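Local coordinates for PhiH1 repressor-like protein (Haloarcula marismortui ATCC 43049, PDB 3B73), which is of unknown function but, as a winged-helix-turn-helix protein resembling the PhiH1 phage repressor, probably binds DNA and regulates transcription, at residues L19-I22 with H23-N27. Sequence-based numbering, arbitrary orientation.
Sequences LEII and HEEGN
Four successive carbonyls, L19 to I22, each receive the amide four residues ahead, so the amides of H23 to G26 and the carbonyls of L19 to I22 are all satisfied in the last turn of helix 13-25. H23 N donates to L19 O at 2.9 Å, and E25 N to I21 O at the same length. The E24 N to E20 O bond is longer, 3.2 Å, while the final one, G26 N to I22 O, is the shortest at 2.7 Å but also the most bent, with an angle of 141° at the hydrogen. There the helix stops: G26, with no side chain, takes a positive phi (99°), a backbone conformation suited to glycine. This helix begins the winged-helix domain, and the chain then runs into the short strand 27-28, which pairs antiparallel with strand 66-69, probably one strand of the wing hairpin. I21 and E25 run side by side, I21 CG2 lying 4.1 Å from E25 CG. With chi1 at 85°, E24 tucks CG between its own N and carbonyl carbon, bringing it 3.3 Å from I21 O, a carbonyl already bonded to E25 N. The charged ends are satisfied from outside the two segments: E20 OE1 by R5 and OE2 by R17, and E24 OE2 by a salt bridge with R36. H23 ND1 makes a weak hydrogen bond to E74, while the buried L19 side chain rests on I69, L59 and Y76.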
loop_
_atom_site.group_PDB
_atom_site.type_symbol
_atom_site.label_atom_id
_atom_site.label_comp_id
_atom_site.label_asym_id
_atom_site.label_seq_id
_atom_site.Cartn_x
_atom_site.Cartn_y
_atom_site.Cartn_z
ATOM N N LEU B 19 -0.490 5.792 -7.327
ATOM C CA LEU B 19 0.276 6.997 -7.008
ATOM C C LEU B 19 1.751 6.845 -7.392
ATOM O O LEU B 19 2.348 7.757 -7.951
ATOM C CB LEU B 19 0.143 7.383 -5.535
ATOM C CG LEU B 19 -1.173 8.056 -5.177
ATOM C CD1 LEU B 19 -1.316 8.094 -3.680
ATOM C CD2 LEU B 19 -1.268 9.474 -5.792
ATOM N N GLU B 20 2.321 5.680 -7.103
ATOM C CA GLU B 20 3.730 5.394 -7.379
ATOM C C GLU B 20 4.013 5.427 -8.881
ATOM O O GLU B 20 5.041 5.934 -9.325
ATOM C CB GLU B 20 4.136 4.035 -6.783
ATOM C CG GLU B 20 4.198 4.063 -5.250
ATOM C CD GLU B 20 4.155 2.682 -4.604
ATOM O OE1 GLU B 20 4.302 2.629 -3.367
ATOM O OE2 GLU B 20 3.977 1.655 -5.308
ATOM N N ILE B 21 3.079 4.907 -9.662
ATOM C CA ILE B 21 3.261 4.863 -11.099
ATOM C C ILE B 21 3.164 6.257 -11.690
ATOM O O ILE B 21 3.978 6.650 -12.524
ATOM C CB ILE B 21 2.253 3.917 -11.773
ATOM C CG1 ILE B 21 2.702 2.464 -11.576
ATOM C CG2 ILE B 21 2.142 4.234 -13.256
ATOM C CD1 ILE B 21 1.565 1.433 -11.746
ATOM N N ILE B 22 2.180 7.020 -11.255
ATOM C CA ILE B 22 2.042 8.363 -11.781
ATOM C C ILE B 22 3.226 9.236 -11.330
ATOM O O ILE B 22 3.718 10.055 -12.089
ATOM C CB ILE B 22 0.694 8.972 -11.381
ATOM C CG1 ILE B 22 -0.433 8.212 -12.095
ATOM C CG2 ILE B 22 0.658 10.470 -11.708
ATOM C CD1 ILE B 22 -1.815 8.757 -11.793
ATOM N N HIS B 23 3.705 9.039 -10.105
ATOM C CA HIS B 23 4.843 9.810 -9.620
ATOM C C HIS B 23 6.043 9.597 -10.541
ATOM O O HIS B 23 6.730 10.546 -10.910
ATOM C CB HIS B 23 5.209 9.434 -8.186
ATOM C CG HIS B 23 6.566 9.910 -7.754
ATOM N ND1 HIS B 23 6.813 11.207 -7.355
ATOM C CD2 HIS B 23 7.750 9.256 -7.652
ATOM C CE1 HIS B 23 8.086 11.332 -7.022
ATOM N NE2 HIS B 23 8.677 10.162 -7.196
ATOM N N GLU B 24 6.280 8.353 -10.927
ATOM C CA GLU B 24 7.448 8.051 -11.736
ATOM C C GLU B 24 7.264 8.389 -13.218
ATOM O O GLU B 24 8.213 8.794 -13.869
ATOM C CB GLU B 24 7.878 6.587 -11.566
ATOM C CG GLU B 24 7.141 5.602 -12.466
ATOM C CD GLU B 24 7.790 4.221 -12.514
ATOM O OE1 GLU B 24 8.153 3.679 -11.446
ATOM O OE2 GLU B 24 7.927 3.672 -13.629
ATOM N N GLU B 25 6.054 8.225 -13.746
ATOM C CA GLU B 25 5.786 8.455 -15.171
ATOM C C GLU B 25 5.409 9.899 -15.478
ATOM O O GLU B 25 5.509 10.338 -16.621
ATOM C CB GLU B 25 4.653 7.548 -15.667
ATOM C CG GLU B 25 4.955 6.050 -15.664
ATOM C CD GLU B 25 6.076 5.668 -16.606
ATOM O OE1 GLU B 25 6.246 6.348 -17.644
ATOM O OE2 GLU B 25 6.785 4.685 -16.306
ATOM N N GLY B 26 4.940 10.623 -14.467
ATOM C CA GLY B 26 4.509 11.994 -14.661
ATOM C C GLY B 26 2.999 12.129 -14.800
ATOM O O GLY B 26 2.369 12.929 -14.102
ATOM N N ASN B 27 2.409 11.374 -15.716
ATOM C CA ASN B 27 0.953 11.312 -15.747
ATOM C C ASN B 27 0.427 9.906 -15.951
ATOM O O ASN B 27 1.173 8.984 -16.275
ATOM C CB ASN B 27 0.390 12.251 -16.797
ATOM C CG ASN B 27 0.978 12.006 -18.148
ATOM O OD1 ASN B 27 1.378 10.886 -18.453
ATOM N ND2 ASN B 27 1.048 13.053 -18.974
#